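Local coordinates for protein TruD (Uncultured prochloron, PDB 4BS9) that is a zinc-containing cyanobactin heterocyclase of the trunkamide pathway, and probably uses ATP to turn residues of a precursor peptide into heterocycles, at residues A[483-488]-A[745-750]; A[591-596]-A[618-623]; A[625-630]-A[672-677]. All blocks are in the same frame, centred on the assembly; numbering follows the deposited sequence.

From the N terminus, the chain first reaches 483-488, the loop between helix 474-479 and strand 497-505. Contact 1 closes only when 745-750 arrives near the C-terminal end, so it spans a long loop, and contacts 2 and 3 both nest inside it. Contact 2 joins the end of helix 583-594 to the turn after strand 612-619. It closes before contact 3 opens, so these two are in series. Contact 3 ties the approach to strand 628-633 to the end of helix 670-673. Contacts 2 and 3 touch through R619 and E625 and share a three-stranded antiparallel sheet; contact 1 lies about 9 Å from contact 3 at the nearest atoms.

Contact 1: residues A[483-488]-A[745-750]; sequences VTHDWI and RFWSRF
H485 has CG beside its backbone N (chi1 -76°), and W747 has CG placed likewise; their rings meet between the two loops. CE1 of H485 lies 3.6 Å from W747 CE3. The imidazole is steeply tilted to the six-membered ring of W747, with the planes at 75°. On the same imidazole, NE2 comes within 4.1 Å of F746 CZ, and the two side chains cross at about a right angle. The three rings form an aromatic cluster. F746 also lays CD2 over the centre of the R749 guanidinium, 3.7 Å above its plane. F746 to R749 make a type II beta turn, and S748 sits in it with positive phi. This turn joins the loop before helix 754-761 to the loop after helix 474-479, at the surface of the protein. S748 OG donates a hydrogen bond of 3.0 Å to D486 OD1. It meets the oxygen from above the carboxylate plane, 48° out of it. An alanine in place of D486 would probably leave the S748 hydroxyl without this acceptor and free to turn. Beside this bond, S748 CB packs against H485 CB at 4.1 Å.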
loop_
_atom_site.group_PDB
_atom_site.type_symbol
_atom_site.label_atom_id
_atom_site.label_comp_id
_atom_site.label_asym_id
_atom_site.label_seq_id
_atom_site.Cartn_x
_atom_site.Cartn_y
_atom_site.Cartn_z
ATOM N N VAL A 483 -19.590 -15.781 -30.447
ATOM C CA VAL A 483 -18.487 -15.009 -29.915
ATOM C C VAL A 483 -18.606 -13.567 -30.397
ATOM O O VAL A 483 -19.366 -13.265 -31.325
ATOM C CB VAL A 483 -17.136 -15.617 -30.393
ATOM C CG1 VAL A 483 -15.967 -15.152 -29.536
ATOM C CG2 VAL A 483 -17.187 -17.139 -30.361
ATOM N N THR A 484 -17.871 -12.684 -29.733
ATOM C CA THR A 484 -17.649 -11.328 -30.212
ATOM C C THR A 484 -16.909 -11.284 -31.559
ATOM O O THR A 484 -17.058 -10.322 -32.318
ATOM C CB THR A 484 -16.853 -10.509 -29.181
ATOM O OG1 THR A 484 -16.745 -9.158 -29.637
ATOM C CG2 THR A 484 -15.443 -11.089 -28.956
ATOM N N HIS A 485 -16.102 -12.311 -31.830
ATOM C CA HIS A 485 -15.397 -12.470 -33.110
ATOM C C HIS A 485 -16.350 -12.634 -34.298
ATOM O O HIS A 485 -16.176 -12.002 -35.338
ATOM C CB HIS A 485 -14.493 -13.718 -33.077
ATOM C CG HIS A 485 -13.220 -13.545 -32.305
ATOM N ND1 HIS A 485 -12.765 -14.487 -31.405
ATOM C CD2 HIS A 485 -12.294 -12.556 -32.316
ATOM C CE1 HIS A 485 -11.620 -14.080 -30.887
ATOM N NE2 HIS A 485 -11.311 -12.912 -31.425
ATOM N N ASP A 486 -17.354 -13.491 -34.131
ATOM C CA ASP A 486 -18.167 -13.975 -35.253
ATOM C C ASP A 486 -19.226 -12.975 -35.728
ATOM O O ASP A 486 -20.105 -13.337 -36.513
ATOM C CB ASP A 486 -18.849 -15.299 -34.885
ATOM C CG ASP A 486 -17.885 -16.319 -34.294
ATOM O OD1 ASP A 486 -16.662 -16.060 -34.265
ATOM O OD2 ASP A 486 -18.362 -17.381 -33.848
ATOM N N TRP A 487 -19.163 -11.734 -35.242
ATOM C CA TRP A 487 -19.916 -10.647 -35.848
ATOM C C TRP A 487 -19.315 -10.408 -37.219
ATOM O O TRP A 487 -18.153 -10.000 -37.337
ATOM C CB TRP A 487 -19.813 -9.364 -35.021
ATOM C CG TRP A 487 -20.256 -8.124 -35.767
ATOM C CD1 TRP A 487 -19.462 -7.249 -36.491
ATOM C CD2 TRP A 487 -21.592 -7.626 -35.873
ATOM N NE1 TRP A 487 -20.234 -6.244 -37.030
ATOM C CE2 TRP A 487 -21.540 -6.447 -36.664
ATOM C CE3 TRP A 487 -22.830 -8.055 -35.372
ATOM C CZ2 TRP A 487 -22.680 -5.695 -36.956
ATOM C CZ3 TRP A 487 -23.969 -7.308 -35.664
ATOM C CH2 TRP A 487 -23.886 -6.142 -36.453
ATOM N N ILE A 488 -20.099 -10.676 -38.255
ATOM C CA ILE A 488 -19.661 -10.380 -39.609
ATOM C C ILE A 488 -20.086 -8.957 -39.847
ATOM O O ILE A 488 -21.251 -8.654 -39.671
ATOM C CB ILE A 488 -20.337 -11.266 -40.669
ATOM C CG1 ILE A 488 -20.367 -12.739 -40.239
ATOM C CG2 ILE A 488 -19.650 -11.088 -42.015
ATOM C CD1 ILE A 488 -19.064 -13.275 -39.698
ATOM N N ARG A 745 -3.346 -12.977 -41.336
ATOM C CA ARG A 745 -4.633 -13.571 -40.989
ATOM C C ARG A 745 -4.946 -13.551 -39.490
ATOM O O ARG A 745 -4.065 -13.719 -38.627
ATOM C CB ARG A 745 -4.689 -15.036 -41.452
ATOM C CG ARG A 745 -4.296 -15.299 -42.898
ATOM C CD ARG A 745 -5.224 -14.682 -43.923
ATOM N NE ARG A 745 -6.599 -15.138 -43.772
ATOM C CZ ARG A 745 -7.514 -15.110 -44.730
ATOM N NH1 ARG A 745 -7.219 -14.679 -45.951
ATOM N NH2 ARG A 745 -8.736 -15.533 -44.470
ATOM N N PHE A 746 -6.235 -13.386 -39.210
ATOM C CA PHE A 746 -6.741 -13.255 -37.864
ATOM C C PHE A 746 -7.851 -14.268 -37.704
ATOM O O PHE A 746 -8.374 -14.787 -38.694
ATOM C CB PHE A 746 -7.256 -11.838 -37.664
ATOM C CG PHE A 746 -7.719 -11.538 -36.269
ATOM C CD1 PHE A 746 -6.908 -11.803 -35.175
ATOM C CD2 PHE A 746 -8.969 -10.948 -36.051
ATOM C CE1 PHE A 746 -7.340 -11.509 -33.892
ATOM C CE2 PHE A 746 -9.402 -10.655 -34.771
ATOM C CZ PHE A 746 -8.586 -10.935 -33.691
ATOM N N TRP A 747 -8.183 -14.555 -36.452
ATOM C CA TRP A 747 -9.204 -15.531 -36.106
ATOM C C TRP A 747 -10.516 -15.258 -36.835
ATOM O O TRP A 747 -10.914 -14.110 -36.997
ATOM C CB TRP A 747 -9.406 -15.571 -34.574
ATOM C CG TRP A 747 -8.171 -16.080 -33.825
ATOM C CD1 TRP A 747 -7.291 -17.043 -34.251
ATOM C CD2 TRP A 747 -7.698 -15.660 -32.535
ATOM N NE1 TRP A 747 -6.305 -17.243 -33.319
ATOM C CE2 TRP A 747 -6.526 -16.411 -32.253
ATOM C CE3 TRP A 747 -8.147 -14.730 -31.586
ATOM C CZ2 TRP A 747 -5.799 -16.258 -31.062
ATOM C CZ3 TRP A 747 -7.420 -14.579 -30.392
ATOM C CH2 TRP A 747 -6.262 -15.344 -30.145
ATOM N N SER A 748 -11.139 -16.321 -37.336
ATOM C CA SER A 748 -12.559 -16.314 -37.695
ATOM C C SER A 748 -12.901 -15.700 -39.062
ATOM O O SER A 748 -14.069 -15.428 -39.343
ATOM C CB SER A 748 -13.337 -15.603 -36.585
ATOM O OG SER A 748 -14.696 -15.956 -36.593
ATOM N N ARG A 749 -11.901 -15.496 -39.913
ATOM C CA ARG A 749 -12.101 -14.803 -41.190
ATOM C C ARG A 749 -11.563 -15.650 -42.305
ATOM O O ARG A 749 -10.376 -15.971 -42.298
ATOM C CB ARG A 749 -11.365 -13.466 -41.187
ATOM C CG ARG A 749 -11.965 -12.418 -40.268
ATOM C CD ARG A 749 -10.838 -11.701 -39.548
ATOM N NE ARG A 749 -11.144 -10.340 -39.097
ATOM C CZ ARG A 749 -11.961 -10.026 -38.095
ATOM N NH1 ARG A 749 -12.638 -10.959 -37.426
ATOM N NH2 ARG A 749 -12.119 -8.756 -37.781
ATOM N N PHE A 750 -12.422 -15.971 -43.269
ATOM C CA PHE A 750 -12.144 -17.021 -44.254
ATOM C C PHE A 750 -12.116 -16.563 -45.707
ATOM O O PHE A 750 -12.404 -17.350 -46.623
ATOM C CB PHE A 750 -13.178 -18.139 -44.122
ATOM C CG PHE A 750 -13.252 -18.705 -42.757
ATOM C CD1 PHE A 750 -12.162 -19.359 -42.228
ATOM C CD2 PHE A 750 -14.397 -18.559 -41.989
ATOM C CE1 PHE A 750 -12.208 -19.873 -40.953
ATOM C CE2 PHE A 750 -14.456 -19.072 -40.713
ATOM C CZ PHE A 750 -13.357 -19.728 -40.194
#

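Contact 2: residues A[591-596]-A[618-623]; sequences FYQTQN and NRKAGS
N596 and K620 bring the two backbones closest, with their CA atoms 5.3 Å apart. N596 has positive phi and psi (59° and 49°) just after helix 583-594, where the chain turns into strand 597-603. K620 follows strand 612-619, where the chain leaves that strand for the turn toward 628-633. These strands form the three-stranded antiparallel sheet of this part of the YcaO region, so the contact joins the helix end to one end of the sheet. The bond between the segments is from backbone to backbone: K620 N donates to N596 O at 3.1 Å, with an N-H...O angle of 152°. The same carbonyl oxygen also receives a CA-H...O contact from R619 CA at 3.4 Å. One oxygen thus meets two successive residues of the turn.

The K620 side chain runs back past N596 toward Q593 at the helix end. Its CG lies beside the backbone N, and CG and CD each pass 3.7 Å from N596 C. The chain then bends at chi3 and chi4. Its ammonium makes a salt bridge to D598 on strand 597-603, and N618 ND2 bonds to the same carboxylate. The Q593 side chain crosses K620 at about a right angle near its tip. R619 packs its aliphatic part against N596, with CG 3.9 Å from the carbonyl O.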
loop_
_atom_site.group_PDB
_atom_site.type_symbol
_atom_site.label_atom_id
_atom_site.label_comp_id
_atom_site.label_asym_id
_atom_site.label_seq_id
_atom_site.Cartn_x
_atom_site.Cartn_y
_atom_site.Cartn_z
ATOM N N PHE A 591 7.960 -31.501 -14.519
ATOM C CA PHE A 591 7.066 -31.082 -13.439
ATOM C C PHE A 591 5.613 -31.417 -13.748
ATOM O O PHE A 591 4.877 -31.865 -12.871
ATOM C CB PHE A 591 7.206 -29.581 -13.180
ATOM C CG PHE A 591 6.279 -29.056 -12.116
ATOM C CD1 PHE A 591 6.450 -29.425 -10.781
ATOM C CD2 PHE A 591 5.243 -28.169 -12.442
ATOM C CE1 PHE A 591 5.604 -28.930 -9.796
ATOM C CE2 PHE A 591 4.399 -27.668 -11.459
ATOM C CZ PHE A 591 4.580 -28.048 -10.135
ATOM N N TYR A 592 5.210 -31.209 -15.000
ATOM C CA TYR A 592 3.847 -31.506 -15.430
ATOM C C TYR A 592 3.465 -32.972 -15.208
ATOM O O TYR A 592 2.311 -33.262 -14.903
ATOM C CB TYR A 592 3.641 -31.080 -16.884
ATOM C CG TYR A 592 3.173 -29.646 -17.000
ATOM C CD1 TYR A 592 4.070 -28.583 -17.009
ATOM C CD2 TYR A 592 1.823 -29.349 -17.080
ATOM C CE1 TYR A 592 3.624 -27.264 -17.108
ATOM C CE2 TYR A 592 1.371 -28.040 -17.174
ATOM C CZ TYR A 592 2.271 -27.000 -17.189
ATOM O OH TYR A 592 1.802 -25.710 -17.289
ATOM N N GLN A 593 4.434 -33.881 -15.321
ATOM C CA GLN A 593 4.214 -35.303 -15.008
ATOM C C GLN A 593 3.823 -35.554 -13.547
ATOM O O GLN A 593 3.052 -36.474 -13.265
ATOM C CB GLN A 593 5.460 -36.138 -15.315
ATOM C CG GLN A 593 5.987 -36.030 -16.738
ATOM C CD GLN A 593 5.000 -36.515 -17.778
ATOM O OE1 GLN A 593 4.635 -35.768 -18.696
ATOM N NE2 GLN A 593 4.568 -37.767 -17.653
ATOM N N THR A 594 4.367 -34.770 -12.621
ATOM C CA THR A 594 3.962 -34.878 -11.222
ATOM C C THR A 594 2.551 -34.320 -11.007
ATOM O O THR A 594 1.858 -34.740 -10.088
ATOM C CB THR A 594 4.943 -34.165 -10.276
ATOM O OG1 THR A 594 5.032 -32.783 -10.615
ATOM C CG2 THR A 594 6.320 -34.771 -10.377
ATOM N N GLN A 595 2.128 -33.386 -11.861
ATOM C CA GLN A 595 0.787 -32.798 -11.774
ATOM C C GLN A 595 -0.173 -33.421 -12.776
ATOM O O GLN A 595 -1.092 -32.751 -13.251
ATOM C CB GLN A 595 0.834 -31.280 -12.001
ATOM C CG GLN A 595 1.942 -30.561 -11.253
ATOM C CD GLN A 595 2.070 -31.037 -9.816
ATOM O OE1 GLN A 595 1.083 -31.082 -9.086
ATOM N NE2 GLN A 595 3.285 -31.404 -9.407
ATOM N N ASN A 596 0.044 -34.694 -13.102
ATOM C CA ASN A 596 -0.879 -35.448 -13.938
ATOM C C ASN A 596 -1.092 -34.818 -15.321
ATOM O O ASN A 596 -2.231 -34.643 -15.760
ATOM C CB ASN A 596 -2.218 -35.573 -13.210
ATOM C CG ASN A 596 -3.130 -36.592 -13.844
ATOM O OD1 ASN A 596 -4.074 -36.236 -14.554
ATOM N ND2 ASN A 596 -2.849 -37.868 -13.603
ATOM N N ASN A 618 -1.998 -31.932 -22.063
ATOM C CA ASN A 618 -3.177 -32.718 -21.784
ATOM C C ASN A 618 -3.004 -33.405 -20.451
ATOM O O ASN A 618 -1.881 -33.739 -20.065
ATOM C CB ASN A 618 -3.373 -33.792 -22.854
ATOM C CG ASN A 618 -2.204 -34.765 -22.932
ATOM O OD1 ASN A 618 -1.202 -34.490 -23.596
ATOM N ND2 ASN A 618 -2.329 -35.906 -22.258
ATOM N N ARG A 619 -4.123 -33.625 -19.761
ATOM C CA ARG A 619 -4.157 -34.482 -18.581
ATOM C C ARG A 619 -3.754 -35.895 -18.950
ATOM O O ARG A 619 -3.973 -36.332 -20.075
ATOM C CB ARG A 619 -5.549 -34.517 -17.972
ATOM C CG ARG A 619 -5.791 -33.455 -16.923
ATOM C CD ARG A 619 -7.237 -33.511 -16.454
ATOM N NE ARG A 619 -7.395 -33.516 -14.998
ATOM C CZ ARG A 619 -7.132 -32.483 -14.191
ATOM N NH1 ARG A 619 -6.657 -31.329 -14.671
ATOM N NH2 ARG A 619 -7.331 -32.612 -12.881
ATOM N N LYS A 620 -3.161 -36.604 -17.998
ATOM C CA LYS A 620 -2.695 -37.975 -18.232
ATOM C C LYS A 620 -3.795 -38.980 -17.930
ATOM O O LYS A 620 -4.009 -39.905 -18.700
ATOM C CB LYS A 620 -1.462 -38.272 -17.380
ATOM C CG LYS A 620 -0.243 -37.466 -17.786
ATOM C CD LYS A 620 0.907 -37.601 -16.802
ATOM C CE LYS A 620 1.489 -39.004 -16.791
ATOM N NZ LYS A 620 1.901 -39.444 -18.149
ATOM N N ALA A 621 -4.468 -38.781 -16.796
ATOM C CA ALA A 621 -5.617 -39.584 -16.372
ATOM C C ALA A 621 -6.785 -38.679 -15.983
ATOM O O ALA A 621 -6.635 -37.461 -15.907
ATOM C CB ALA A 621 -5.234 -40.487 -15.207
ATOM N N GLY A 622 -7.937 -39.289 -15.716
ATOM C CA GLY A 622 -9.199 -38.568 -15.555
ATOM C C GLY A 622 -10.013 -38.797 -16.810
ATOM O O GLY A 622 -9.495 -39.308 -17.803
ATOM N N SER A 623 -11.284 -38.422 -16.785
ATOM C CA SER A 623 -12.167 -38.726 -17.903
ATOM C C SER A 623 -12.226 -37.604 -18.926
ATOM O O SER A 623 -12.985 -37.699 -19.889
ATOM C CB SER A 623 -13.563 -39.040 -17.391
ATOM O OG SER A 623 -13.877 -38.185 -16.314
#

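Contact 3: residues A[625-630]-A[672-677]; sequences ERIILG and VNATLA
E625 reaches across to T675 and L676 with an extended side chain. Its CB lies 4.0 Å from the carbonyl O of A674. CG stands beside the backbone N, and the chain runs straight on to CD (chi2 -179°). CD is 3.8 Å from T675 CA. At the tip, OE1 accepts a hydrogen bond of 2.8 Å from L676 N, with an N-H...O angle of 161°. The donor comes from the syn side, 19° out of the carboxylate plane. OE1 also lies 3.6 Å from L676 CG, and OE2 lies near T675 CB.

A674 is where the chain leaves helix 670-673, so the glutamate receives a backbone N-H just beyond the helix. Next to it, I627 points at the same bend. Its CD1 touches A674 CB at 4.1 Å and L676 CD2 at 4.0 Å. The contact thus fastens the chain entering strand 628-633 to the segment after the helix. The backbone of E625 also pairs with R619 on strand 612-619, and T675 OG1 bonds to A678 N. The chemistry is one carboxylate oxygen, probably charged, accepting a backbone N-H beside a small apolar patch; that bond would probably steady the carboxylate and fix where L676 packs on I627.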
loop_
_atom_site.group_PDB
_atom_site.type_symbol
_atom_site.label_atom_id
_atom_site.label_comp_id
_atom_site.label_asym_id
_atom_site.label_seq_id
_atom_site.Cartn_x
_atom_site.Cartn_y
_atom_site.Cartn_z
ATOM N N GLU A 625 -9.405 -34.987 -21.016
ATOM C CA GLU A 625 -7.998 -34.657 -21.245
ATOM C C GLU A 625 -7.640 -33.202 -20.889
ATOM O O GLU A 625 -6.493 -32.910 -20.576
ATOM C CB GLU A 625 -7.603 -35.014 -22.692
ATOM C CG GLU A 625 -7.691 -36.517 -22.981
ATOM C CD GLU A 625 -7.280 -36.934 -24.396
ATOM O OE1 GLU A 625 -6.794 -36.078 -25.173
ATOM O OE2 GLU A 625 -7.424 -38.146 -24.731
ATOM N N ARG A 626 -8.633 -32.310 -20.917
ATOM C CA ARG A 626 -8.475 -30.894 -20.553
ATOM C C ARG A 626 -7.278 -30.284 -21.233
ATOM O O ARG A 626 -6.315 -29.890 -20.594
ATOM C CB ARG A 626 -8.386 -30.738 -19.037
ATOM C CG ARG A 626 -9.741 -30.854 -18.373
ATOM C CD ARG A 626 -9.649 -30.782 -16.862
ATOM N NE ARG A 626 -10.693 -29.923 -16.304
ATOM C CZ ARG A 626 -10.647 -28.589 -16.278
ATOM N NH1 ARG A 626 -9.608 -27.922 -16.781
ATOM N NH2 ARG A 626 -11.651 -27.907 -15.745
ATOM N N ILE A 627 -7.336 -30.226 -22.548
ATOM C CA ILE A 627 -6.170 -29.850 -23.310
ATOM C C ILE A 627 -6.036 -28.357 -23.231
ATOM O O ILE A 627 -6.966 -27.642 -23.597
ATOM C CB ILE A 627 -6.295 -30.293 -24.763
ATOM C CG1 ILE A 627 -6.305 -31.820 -24.823
ATOM C CG2 ILE A 627 -5.136 -29.762 -25.568
ATOM C CD1 ILE A 627 -6.771 -32.384 -26.145
ATOM N N ILE A 628 -4.898 -27.876 -22.737
ATOM C CA ILE A 628 -4.643 -26.435 -22.737
ATOM C C ILE A 628 -3.568 -26.077 -23.751
ATOM O O ILE A 628 -2.567 -26.763 -23.862
ATOM C CB ILE A 628 -4.318 -25.881 -21.334
ATOM C CG1 ILE A 628 -3.045 -26.501 -20.755
ATOM C CG2 ILE A 628 -5.504 -26.121 -20.409
ATOM C CD1 ILE A 628 -2.828 -26.212 -19.277
ATOM N N LEU A 629 -3.824 -25.007 -24.504
ATOM C CA LEU A 629 -2.941 -24.513 -25.561
ATOM C C LEU A 629 -2.352 -23.167 -25.169
ATOM O O LEU A 629 -3.017 -22.365 -24.516
ATOM C CB LEU A 629 -3.719 -24.329 -26.861
ATOM C CG LEU A 629 -4.558 -25.522 -27.286
ATOM C CD1 LEU A 629 -5.291 -25.177 -28.571
ATOM C CD2 LEU A 629 -3.699 -26.773 -27.446
ATOM N N GLY A 630 -1.110 -22.929 -25.585
ATOM C CA GLY A 630 -0.413 -21.665 -25.343
ATOM C C GLY A 630 0.543 -21.344 -26.479
ATOM O O GLY A 630 1.312 -22.204 -26.902
ATOM N N VAL A 672 -13.610 -30.208 -21.696
ATOM C CA VAL A 672 -14.332 -31.428 -21.423
ATOM C C VAL A 672 -14.126 -32.400 -22.569
ATOM O O VAL A 672 -13.767 -33.534 -22.328
ATOM C CB VAL A 672 -15.829 -31.155 -21.259
ATOM C CG1 VAL A 672 -16.559 -32.422 -20.831
ATOM C CG2 VAL A 672 -16.048 -30.016 -20.262
ATOM N N ASN A 673 -14.307 -31.933 -23.811
ATOM C CA ASN A 673 -14.499 -32.821 -24.982
ATOM C C ASN A 673 -13.308 -33.092 -25.916
ATOM O O ASN A 673 -13.232 -34.167 -26.513
ATOM C CB ASN A 673 -15.664 -32.300 -25.844
ATOM C CG ASN A 673 -17.023 -32.488 -25.182
ATOM O OD1 ASN A 673 -17.201 -33.328 -24.287
ATOM N ND2 ASN A 673 -17.999 -31.710 -25.638
ATOM N N ALA A 674 -12.406 -32.134 -26.085
ATOM C CA ALA A 674 -11.312 -32.316 -27.043
ATOM C C ALA A 674 -10.407 -33.462 -26.618
ATOM O O ALA A 674 -10.243 -33.708 -25.436
ATOM C CB ALA A 674 -10.508 -31.037 -27.200
ATOM N N THR A 675 -9.854 -34.168 -27.600
ATOM C CA THR A 675 -8.972 -35.318 -27.372
ATOM C C THR A 675 -7.852 -35.348 -28.401
ATOM O O THR A 675 -8.068 -35.041 -29.570
ATOM C CB THR A 675 -9.718 -36.668 -27.482
ATOM O OG1 THR A 675 -10.051 -36.937 -28.848
ATOM C CG2 THR A 675 -10.972 -36.661 -26.676
ATOM N N LEU A 676 -6.663 -35.750 -27.984
ATOM C CA LEU A 676 -5.591 -35.937 -28.947
ATOM C C LEU A 676 -6.046 -36.966 -29.987
ATOM O O LEU A 676 -5.826 -36.813 -31.213
ATOM C CB LEU A 676 -4.327 -36.417 -28.242
ATOM C CG LEU A 676 -3.800 -35.543 -27.103
ATOM C CD1 LEU A 676 -2.548 -36.164 -26.498
ATOM C CD2 LEU A 676 -3.525 -34.126 -27.593
ATOM N N ALA A 677 -6.712 -38.002 -29.477
ATOM C CA ALA A 677 -7.101 -39.137 -30.296
ATOM C C ALA A 677 -7.955 -38.675 -31.462
ATOM O O ALA A 677 -7.768 -39.144 -32.581
ATOM C CB ALA A 677 -7.832 -40.179 -29.469
#